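Local coordinates for protein putative peptidyl-arginine deiminase (Chlorobium tepidum, PDB 1XKN) that probably hydrolyses the guanidinium group of agmatine or of arginine in peptides, as a deiminase of the Porphyromonas-type peptidyl-arginine deiminase family, at residues I291-R302 against F317-S328; V218-N226 against P283-I291. All coordinates share one frame; numbering follows the deposited sequence.

Interaction 1 (I291-R302 against F317-S328); sequences IANTVVLVPTYR and FPKREVVGIDCS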
loop_
_atom_site.group_PDB
_atom_site.type_symbol
_atom_site.label_atom_id
_atom_site.label_comp_id
_atom_site.label_asym_id
_atom_site.label_seq_id
_atom_site.Cartn_x
_atom_site.Cartn_y
_atom_site.Cartn_z
ATOM N N ILE A 291 -5.129 3.206 5.415
ATOM C CA ILE A 291 -5.494 3.511 6.793
ATOM C C ILE A 291 -4.512 4.548 7.337
ATOM O O ILE A 291 -3.310 4.296 7.379
ATOM C CB ILE A 291 -5.405 2.259 7.700
ATOM C CG1 ILE A 291 -6.260 1.124 7.132
ATOM C CG2 ILE A 291 -5.871 2.613 9.112
ATOM C CD1 ILE A 291 -5.895 -0.245 7.705
ATOM N N ALA A 292 -5.021 5.715 7.726
ATOM C CA ALA A 292 -4.192 6.774 8.303
ATOM C C ALA A 292 -4.559 6.868 9.782
ATOM O O ALA A 292 -5.426 6.130 10.246
ATOM C CB ALA A 292 -4.460 8.100 7.598
ATOM N N ASN A 293 -3.924 7.770 10.525
ATOM C CA ASN A 293 -4.219 7.888 11.950
ATOM C C ASN A 293 -5.661 8.257 12.284
ATOM O O ASN A 293 -6.295 7.603 13.109
ATOM C CB ASN A 293 -3.276 8.901 12.615
ATOM C CG ASN A 293 -1.854 8.390 12.737
ATOM O OD1 ASN A 293 -1.568 7.224 12.454
ATOM N ND2 ASN A 293 -0.951 9.263 13.173
ATOM N N THR A 294 -6.188 9.292 11.640
ATOM C CA THR A 294 -7.551 9.732 11.935
ATOM C C THR A 294 -8.560 9.487 10.823
ATOM O O THR A 294 -9.755 9.737 11.000
ATOM C CB THR A 294 -7.589 11.234 12.249
ATOM O OG1 THR A 294 -7.277 11.973 11.064
ATOM C CG2 THR A 294 -6.583 11.572 13.325
ATOM N N VAL A 295 -8.087 9.009 9.681
ATOM C CA VAL A 295 -8.980 8.774 8.560
ATOM C C VAL A 295 -8.577 7.564 7.744
ATOM O O VAL A 295 -7.441 7.098 7.806
ATOM C CB VAL A 295 -9.010 9.994 7.600
ATOM C CG1 VAL A 295 -9.542 11.222 8.322
ATOM C CG2 VAL A 295 -7.608 10.269 7.061
ATOM N N VAL A 296 -9.540 7.044 6.993
ATOM C CA VAL A 296 -9.300 5.930 6.098
ATOM C C VAL A 296 -9.704 6.505 4.752
ATOM O O VAL A 296 -10.819 7.006 4.594
ATOM C CB VAL A 296 -10.170 4.707 6.445
ATOM C CG1 VAL A 296 -9.900 3.578 5.449
ATOM C CG2 VAL A 296 -9.850 4.236 7.862
ATOM N N LEU A 297 -8.783 6.463 3.799
ATOM C CA LEU A 297 -9.030 7.012 2.475
ATOM C C LEU A 297 -9.341 5.891 1.501
ATOM O O LEU A 297 -8.516 5.016 1.255
ATOM C CB LEU A 297 -7.809 7.815 2.019
ATOM C CG LEU A 297 -7.375 8.891 3.029
ATOM C CD1 LEU A 297 -6.121 9.588 2.531
ATOM C CD2 LEU A 297 -8.500 9.892 3.239
ATOM N N VAL A 298 -10.547 5.932 0.948
ATOM C CA VAL A 298 -11.006 4.903 0.030
ATOM C C VAL A 298 -11.162 5.417 -1.393
ATOM O O VAL A 298 -11.754 6.473 -1.622
ATOM C CB VAL A 298 -12.366 4.352 0.494
ATOM C CG1 VAL A 298 -12.790 3.189 -0.381
ATOM C CG2 VAL A 298 -12.272 3.937 1.949
ATOM N N PRO A 299 -10.621 4.680 -2.374
ATOM C CA PRO A 299 -10.763 5.145 -3.754
ATOM C C PRO A 299 -12.207 4.930 -4.208
ATOM O O PRO A 299 -12.805 3.896 -3.907
ATOM C CB PRO A 299 -9.774 4.264 -4.516
ATOM C CG PRO A 299 -9.809 2.976 -3.745
ATOM C CD PRO A 299 -9.818 3.445 -2.304
ATOM N N THR A 300 -12.779 5.909 -4.903
ATOM C CA THR A 300 -14.146 5.771 -5.393
ATOM C C THR A 300 -14.167 5.876 -6.909
ATOM O O THR A 300 -13.287 6.500 -7.515
ATOM C CB THR A 300 -15.109 6.807 -4.769
ATOM O OG1 THR A 300 -14.630 8.133 -5.008
ATOM C CG2 THR A 300 -15.239 6.566 -3.268
ATOM N N TYR A 301 -15.175 5.260 -7.521
ATOM C CA TYR A 301 -15.272 5.224 -8.972
ATOM C C TYR A 301 -16.608 5.627 -9.575
ATOM O O TYR A 301 -17.125 4.959 -10.473
ATOM C CB TYR A 301 -14.870 3.827 -9.439
ATOM C CG TYR A 301 -13.434 3.534 -9.087
ATOM C CD1 TYR A 301 -12.401 4.063 -9.850
ATOM C CD2 TYR A 301 -13.105 2.812 -7.939
ATOM C CE1 TYR A 301 -11.078 3.895 -9.489
ATOM C CE2 TYR A 301 -11.773 2.633 -7.560
ATOM C CZ TYR A 301 -10.766 3.184 -8.344
ATOM O OH TYR A 301 -9.450 3.051 -7.988
ATOM N N ARG A 302 -17.153 6.730 -9.077
ATOM C CA ARG A 302 -18.410 7.279 -9.567
ATOM C C ARG A 302 -19.520 6.261 -9.817
ATOM O O ARG A 302 -20.052 6.169 -10.925
ATOM C CB ARG A 302 -18.147 8.078 -10.852
ATOM C CG ARG A 302 -17.103 9.170 -10.672
ATOM C CD ARG A 302 -16.741 9.867 -11.977
ATOM N NE ARG A 302 -15.601 10.763 -11.782
ATOM C CZ ARG A 302 -14.957 11.396 -12.758
ATOM N NH1 ARG A 302 -15.336 11.244 -14.021
ATOM N NH2 ARG A 302 -13.924 12.176 -12.469
ATOM N N PHE A 317 -13.577 0.513 10.939
ATOM C CA PHE A 317 -12.759 1.513 11.628
ATOM C C PHE A 317 -13.669 2.589 12.210
ATOM O O PHE A 317 -13.672 3.729 11.750
ATOM C CB PHE A 317 -11.771 2.150 10.644
ATOM C CG PHE A 317 -10.853 1.161 9.986
ATOM C CD1 PHE A 317 -11.135 0.659 8.719
ATOM C CD2 PHE A 317 -9.717 0.710 10.650
ATOM C CE1 PHE A 317 -10.296 -0.278 8.121
ATOM C CE2 PHE A 317 -8.873 -0.225 10.062
ATOM C CZ PHE A 317 -9.163 -0.722 8.796
ATOM N N PRO A 318 -14.438 2.244 13.252
ATOM C CA PRO A 318 -15.364 3.182 13.894
ATOM C C PRO A 318 -14.739 4.410 14.553
ATOM O O PRO A 318 -15.419 5.416 14.768
ATOM C CB PRO A 318 -16.103 2.297 14.893
ATOM C CG PRO A 318 -15.056 1.320 15.305
ATOM C CD PRO A 318 -14.381 0.968 13.990
ATOM N N LYS A 319 -13.450 4.331 14.864
ATOM C CA LYS A 319 -12.751 5.438 15.510
ATOM C C LYS A 319 -12.132 6.422 14.517
ATOM O O LYS A 319 -11.558 7.436 14.915
ATOM C CB LYS A 319 -11.672 4.881 16.447
ATOM C CG LYS A 319 -12.235 4.127 17.651
ATOM C CD LYS A 319 -11.162 3.375 18.437
ATOM C CE LYS A 319 -10.664 2.151 17.677
ATOM N NZ LYS A 319 -9.760 1.286 18.496
ATOM N N ARG A 320 -12.264 6.132 13.225
ATOM C CA ARG A 320 -11.699 6.988 12.187
ATOM C C ARG A 320 -12.778 7.528 11.253
ATOM O O ARG A 320 -13.911 7.046 11.255
ATOM C CB ARG A 320 -10.685 6.199 11.353
ATOM C CG ARG A 320 -9.438 5.732 12.098
ATOM C CD ARG A 320 -8.585 4.888 11.162
ATOM N NE ARG A 320 -7.210 4.691 11.613
ATOM C CZ ARG A 320 -6.817 3.746 12.461
ATOM N NH1 ARG A 320 -5.539 3.654 12.793
ATOM N NH2 ARG A 320 -7.696 2.895 12.977
ATOM N N GLU A 321 -12.437 8.541 10.462
ATOM C CA GLU A 321 -13.397 9.077 9.504
ATOM C C GLU A 321 -13.067 8.491 8.136
ATOM O O GLU A 321 -11.981 8.729 7.603
ATOM C CB GLU A 321 -13.326 10.603 9.420
ATOM C CG GLU A 321 -14.410 11.179 8.511
ATOM C CD GLU A 321 -14.155 12.612 8.096
ATOM O OE1 GLU A 321 -15.011 13.176 7.378
ATOM O OE2 GLU A 321 -13.105 13.172 8.477
ATOM N N VAL A 322 -13.993 7.727 7.567
ATOM C CA VAL A 322 -13.770 7.125 6.255
ATOM C C VAL A 322 -14.151 8.119 5.163
ATOM O O VAL A 322 -15.314 8.501 5.036
ATOM C CB VAL A 322 -14.582 5.821 6.087
ATOM C CG1 VAL A 322 -14.328 5.226 4.704
ATOM C CG2 VAL A 322 -14.186 4.824 7.167
ATOM N N VAL A 323 -13.157 8.531 4.381
ATOM C CA VAL A 323 -13.350 9.512 3.314
ATOM C C VAL A 323 -13.028 8.965 1.930
ATOM O O VAL A 323 -12.002 8.315 1.735
ATOM C CB VAL A 323 -12.457 10.752 3.555
ATOM C CG1 VAL A 323 -12.602 11.743 2.413
ATOM C CG2 VAL A 323 -12.821 11.400 4.875
ATOM N N GLY A 324 -13.903 9.243 0.971
ATOM C CA GLY A 324 -13.672 8.784 -0.380
ATOM C C GLY A 324 -12.900 9.803 -1.198
ATOM O O GLY A 324 -12.997 11.009 -0.967
ATOM N N ILE A 325 -12.106 9.308 -2.138
ATOM C CA ILE A 325 -11.333 10.160 -3.035
ATOM C C ILE A 325 -11.556 9.576 -4.424
ATOM O O ILE A 325 -11.256 8.408 -4.664
ATOM C CB ILE A 325 -9.824 10.141 -2.689
ATOM C CG1 ILE A 325 -9.601 10.806 -1.325
ATOM C CG2 ILE A 325 -9.025 10.864 -3.777
ATOM C CD1 ILE A 325 -8.148 10.856 -0.873
ATOM N N ASP A 326 -12.110 10.383 -5.326
ATOM C CA ASP A 326 -12.382 9.923 -6.681
ATOM C C ASP A 326 -11.095 9.550 -7.395
ATOM O O ASP A 326 -10.220 10.394 -7.607
ATOM C CB ASP A 326 -13.134 11.001 -7.470
ATOM C CG ASP A 326 -13.394 10.595 -8.913
ATOM O OD1 ASP A 326 -13.637 9.396 -9.166
ATOM O OD2 ASP A 326 -13.371 11.482 -9.792
ATOM N N CYS A 327 -10.987 8.277 -7.759
ATOM C CA CYS A 327 -9.802 7.775 -8.437
ATOM C C CYS A 327 -10.085 7.350 -9.872
ATOM O O CYS A 327 -9.349 6.549 -10.450
ATOM C CB CYS A 327 -9.214 6.608 -7.641
ATOM S SG CYS A 327 -8.445 7.116 -6.078
ATOM N N SER A 328 -11.149 7.903 -10.444
ATOM C CA SER A 328 -11.532 7.591 -11.814
ATOM C C SER A 328 -10.383 7.836 -12.789
ATOM O O SER A 328 -10.218 7.101 -13.761
ATOM C CB SER A 328 -12.746 8.428 -12.224
ATOM O OG SER A 328 -13.878 8.096 -11.438
HETATM O O HOH W 1 -2.814 4.730 12.098
HETATM O O HOH W 2 -15.778 8.678 -7.375
#
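Val295-Thr300 and Glu321-Asp326 pair as parallel strands, their short axes 37° apart. Backbone hydrogen bonds run without a break from Glu321 N on Thr294 O to Cys327 N on Thr300 O, the shortest being Val323 N to Val296 O at 2.8 Å. Apolar side chains meet on both faces. On one, Leu297 lies alongside Val323, and Cys327 SG meets Pro299 CB at 3.5 Å; on the other, Val298 CG2 touches Val322 CG1, and Val296 CG2 touches both the Phe317 ring and Arg320 CD. Ile291 CD1 reaches Phe317 CZ at 3.5 Å.

Polar side chains close both ends. Extended from CG to NE, Arg320 crosses the loop before Val295-Thr300, so that NE gives a nearly straight bond to Ala292 O (2.7 Å, 164° at the hydrogen); Ile291 CG2 sits over one face of the guanidinium, and NH1 also reaches Trp12 O. At the far end Arg302 grips Asp326 side-on, NE and NH2 (2.8 Å) both converging on OD2 in a salt bridge, with Ser328 CB over the guanidinium. Asp326 OD1 takes Ser328 N in an Asx turn and Ser328 OG at 2.6 Å, which fixes the carboxylate. A water joins this oxygen to Thr300 OG1 and Arg302 N.

The two strands and helix 305-316 form a beta-alpha-beta unit. That helix packs on the face of Val298 and Val322, helix 36-50 packs against Leu297 on the other, and strand 290-291 pairs antiparallel with the other flank of Val295-Thr300.

Interaction 2 (V218-N226 against P283-I291); sequences VDDMARFVN and PASYANFYI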
loop_
_atom_site.group_PDB
_atom_site.type_symbol
_atom_site.label_atom_id
_atom_site.label_comp_id
_atom_site.label_asym_id
_atom_site.label_seq_id
_atom_site.Cartn_x
_atom_site.Cartn_y
_atom_site.Cartn_z
ATOM N N VAL A 218 -2.166 -8.363 -3.658
ATOM C CA VAL A 218 -3.180 -8.639 -2.661
ATOM C C VAL A 218 -3.914 -7.359 -2.273
ATOM O O VAL A 218 -5.110 -7.396 -1.979
ATOM C CB VAL A 218 -2.550 -9.286 -1.396
ATOM C CG1 VAL A 218 -1.716 -8.268 -0.628
ATOM C CG2 VAL A 218 -3.638 -9.880 -0.517
ATOM N N ASP A 219 -3.222 -6.222 -2.311
ATOM C CA ASP A 219 -3.863 -4.970 -1.912
ATOM C C ASP A 219 -4.936 -4.446 -2.872
ATOM O O ASP A 219 -5.414 -3.322 -2.726
ATOM C CB ASP A 219 -2.813 -3.888 -1.586
ATOM C CG ASP A 219 -2.234 -3.203 -2.812
ATOM O OD1 ASP A 219 -2.412 -3.701 -3.938
ATOM O OD2 ASP A 219 -1.584 -2.141 -2.634
ATOM N N ASP A 220 -5.320 -5.257 -3.854
ATOM C CA ASP A 220 -6.396 -4.870 -4.762
ATOM C C ASP A 220 -7.533 -5.851 -4.497
ATOM O O ASP A 220 -8.545 -5.849 -5.199
ATOM C CB ASP A 220 -5.976 -4.979 -6.236
ATOM C CG ASP A 220 -5.242 -3.748 -6.736
ATOM O OD1 ASP A 220 -5.492 -2.646 -6.210
ATOM O OD2 ASP A 220 -4.428 -3.883 -7.674
HETATM N N MSE A 221 -7.382 -6.666 -3.454
HETATM C CA MSE A 221 -8.373 -7.696 -3.164
HETATM C C MSE A 221 -8.717 -7.989 -1.696
HETATM O O MSE A 221 -9.887 -7.997 -1.320
HETATM C CB MSE A 221 -7.901 -8.983 -3.848
HETATM C CG MSE A 221 -8.781 -10.196 -3.680
HETATM SE SE MSE A 221 -8.127 -11.603 -4.831
HETATM C CE MSE A 221 -6.389 -11.846 -4.033
ATOM N N ALA A 222 -7.699 -8.247 -0.880
ATOM C CA ALA A 222 -7.909 -8.582 0.522
ATOM C C ALA A 222 -6.974 -7.804 1.438
ATOM O O ALA A 222 -5.803 -7.586 1.107
ATOM C CB ALA A 222 -7.717 -10.078 0.721
ATOM N N ARG A 223 -7.491 -7.400 2.596
ATOM C CA ARG A 223 -6.718 -6.607 3.555
ATOM C C ARG A 223 -7.084 -6.900 5.010
ATOM O O ARG A 223 -8.249 -7.103 5.337
ATOM C CB ARG A 223 -6.978 -5.114 3.310
ATOM C CG ARG A 223 -6.688 -4.601 1.906
ATOM C CD ARG A 223 -5.197 -4.390 1.698
ATOM N NE ARG A 223 -4.633 -3.534 2.737
ATOM C CZ ARG A 223 -4.816 -2.220 2.811
ATOM N NH1 ARG A 223 -4.272 -1.530 3.801
ATOM N NH2 ARG A 223 -5.525 -1.596 1.883
ATOM N N PHE A 224 -6.087 -6.918 5.889
ATOM C CA PHE A 224 -6.370 -7.107 7.307
ATOM C C PHE A 224 -6.922 -5.764 7.790
ATOM O O PHE A 224 -6.435 -4.716 7.370
ATOM C CB PHE A 224 -5.091 -7.427 8.090
ATOM C CG PHE A 224 -4.774 -8.890 8.171
ATOM C CD1 PHE A 224 -5.583 -9.747 8.914
ATOM C CD2 PHE A 224 -3.680 -9.415 7.490
ATOM C CE1 PHE A 224 -5.311 -11.110 8.974
ATOM C CE2 PHE A 224 -3.401 -10.770 7.544
ATOM C CZ PHE A 224 -4.217 -11.624 8.287
ATOM N N VAL A 225 -7.946 -5.789 8.643
ATOM C CA VAL A 225 -8.514 -4.553 9.189
ATOM C C VAL A 225 -8.256 -4.532 10.693
ATOM O O VAL A 225 -8.297 -3.480 11.329
ATOM C CB VAL A 225 -10.036 -4.408 8.912
ATOM C CG1 VAL A 225 -10.266 -4.090 7.439
ATOM C CG2 VAL A 225 -10.771 -5.674 9.311
ATOM N N ASN A 226 -8.017 -5.714 11.249
ATOM C CA ASN A 226 -7.664 -5.878 12.654
ATOM C C ASN A 226 -6.973 -7.231 12.797
ATOM O O ASN A 226 -6.854 -7.982 11.825
ATOM C CB ASN A 226 -8.875 -5.740 13.602
ATOM C CG ASN A 226 -9.917 -6.820 13.416
ATOM O OD1 ASN A 226 -9.632 -8.007 13.531
ATOM N ND2 ASN A 226 -11.151 -6.402 13.139
ATOM N N PRO A 283 -7.975 -1.934 -13.107
ATOM C CA PRO A 283 -8.036 -2.625 -11.812
ATOM C C PRO A 283 -8.616 -1.833 -10.642
ATOM O O PRO A 283 -8.009 -1.745 -9.575
ATOM C CB PRO A 283 -6.584 -3.026 -11.580
ATOM C CG PRO A 283 -5.840 -1.854 -12.137
ATOM C CD PRO A 283 -6.592 -1.529 -13.422
ATOM N N ALA A 284 -9.802 -1.269 -10.843
ATOM C CA ALA A 284 -10.468 -0.492 -9.803
ATOM C C ALA A 284 -10.899 -1.402 -8.655
ATOM O O ALA A 284 -11.544 -2.428 -8.876
ATOM C CB ALA A 284 -11.684 0.217 -10.388
ATOM N N SER A 285 -10.552 -1.023 -7.430
ATOM C CA SER A 285 -10.920 -1.821 -6.269
ATOM C C SER A 285 -10.937 -1.024 -4.973
ATOM O O SER A 285 -10.013 -0.264 -4.686
ATOM C CB SER A 285 -9.961 -2.998 -6.109
ATOM O OG SER A 285 -10.266 -3.721 -4.929
ATOM N N TYR A 286 -11.994 -1.205 -4.192
ATOM C CA TYR A 286 -12.115 -0.509 -2.919
ATOM C C TYR A 286 -11.138 -1.056 -1.889
ATOM O O TYR A 286 -10.912 -0.428 -0.859
ATOM C CB TYR A 286 -13.540 -0.625 -2.376
ATOM C CG TYR A 286 -14.593 -0.046 -3.292
ATOM C CD1 TYR A 286 -14.550 1.293 -3.677
ATOM C CD2 TYR A 286 -15.628 -0.839 -3.776
ATOM C CE1 TYR A 286 -15.518 1.831 -4.529
ATOM C CE2 TYR A 286 -16.601 -0.318 -4.624
ATOM C CZ TYR A 286 -16.540 1.015 -4.997
ATOM O OH TYR A 286 -17.499 1.523 -5.838
ATOM N N ALA A 287 -10.564 -2.226 -2.153
ATOM C CA ALA A 287 -9.610 -2.807 -1.216
ATOM C C ALA A 287 -8.312 -2.007 -1.216
ATOM O O ALA A 287 -7.488 -2.151 -0.312
ATOM C CB ALA A 287 -9.321 -4.260 -1.579
ATOM N N ASN A 288 -8.125 -1.171 -2.233
ATOM C CA ASN A 288 -6.912 -0.373 -2.328
ATOM C C ASN A 288 -7.054 0.929 -1.536
ATOM O O ASN A 288 -6.724 2.010 -2.022
ATOM C CB ASN A 288 -6.590 -0.081 -3.802
ATOM C CG ASN A 288 -5.096 0.076 -4.052
ATOM O OD1 ASN A 288 -4.321 -0.875 -3.906
ATOM N ND2 ASN A 288 -4.686 1.279 -4.422
ATOM N N PHE A 289 -7.543 0.801 -0.306
ATOM C CA PHE A 289 -7.727 1.934 0.594
ATOM C C PHE A 289 -6.481 2.084 1.462
ATOM O O PHE A 289 -5.640 1.186 1.518
ATOM C CB PHE A 289 -8.957 1.711 1.492
ATOM C CG PHE A 289 -8.860 0.495 2.389
ATOM C CD1 PHE A 289 -8.146 0.543 3.585
ATOM C CD2 PHE A 289 -9.478 -0.700 2.030
ATOM C CE1 PHE A 289 -8.052 -0.580 4.409
ATOM C CE2 PHE A 289 -9.392 -1.829 2.845
ATOM C CZ PHE A 289 -8.675 -1.772 4.038
ATOM N N TYR A 290 -6.353 3.225 2.132
ATOM C CA TYR A 290 -5.210 3.453 3.004
ATOM C C TYR A 290 -5.689 3.847 4.393
ATOM O O TYR A 290 -6.556 4.714 4.537
ATOM C CB TYR A 290 -4.312 4.562 2.443
ATOM C CG TYR A 290 -3.158 4.915 3.357
ATOM C CD1 TYR A 290 -2.170 3.975 3.664
ATOM C CD2 TYR A 290 -3.049 6.187 3.917
ATOM C CE1 TYR A 290 -1.103 4.294 4.502
ATOM C CE2 TYR A 290 -1.983 6.517 4.762
ATOM C CZ TYR A 290 -1.018 5.570 5.046
ATOM O OH TYR A 290 0.032 5.900 5.871
ATOM N N ILE A 291 -5.129 3.206 5.415
ATOM C CA ILE A 291 -5.494 3.511 6.793
ATOM C C ILE A 291 -4.512 4.548 7.337
ATOM O O ILE A 291 -3.310 4.296 7.379
ATOM C CB ILE A 291 -5.405 2.259 7.700
ATOM C CG1 ILE A 291 -6.260 1.124 7.132
ATOM C CG2 ILE A 291 -5.871 2.613 9.112
ATOM C CD1 ILE A 291 -5.895 -0.245 7.705
HETATM O O HOH W 3 -6.347 -0.431 -7.569
#
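A buried arginine-phenylalanine stack joins the edge strand 222-226 to the turn leading into strand 290-291. The Arg223 guanidinium lies flat on the Phe289 ring, planes 25° apart, with CZ 4.3 Å from the ring centroid in a cation-pi contact and NH2 over the ring centre. Bends at chi2 (-78°) and chi3 (-54°) fold the arginine back over the ring. In the same position NH2 bonds to two backbone oxygens, Phe289 O at 2.8 Å and Ala287 O at 3.0 Å, both close to the guanidinium plane.

Farther along, the Ser285-Asn288 type I turn meets the 3-10 segment 218-220. Ser285 OG donates to Asp220 O (2.8 Å) from above the carbonyl plane and accepts from Ala287 N, an ST turn. Ala287 CB packs on Met221 N at 3.6 Å, and one water bridges Asp220 OD1 and Pro283 O.

Asp161 and Glu11 form salt bridges with Arg223 NE and NH1, so every nitrogen of the buried guanidinium has a polar partner. The two carboxylates probably offset its charge, Glu11 OE2 being shared with Ile291 N, while the ring and the two carbonyls fix its rotation.

Interaction 2 closes before interaction 1 opens along the chain, and their centres lie 11 Å apart. Ile291 belongs to both: it ends 283-291 and begins 291-302, where the chain reverses from strand 290-291 into its antiparallel neighbour 295-300. The two therefore meet within one three-stranded mixed sheet, with a probable hydrogen bond from Leu297 N to Tyr290 O (2.9 Å) and Tyr286 packed on Pro299 O. Glu11 also serves both, binding Arg223 and Ile291 N. Interaction 1 builds the sheet together with helix 305-316, whereas interaction 2, nearer the centre of the molecule, ties the turn leading into its edge strand to the separate sheet of strand 222-226, linking two sheets of this putative deiminase.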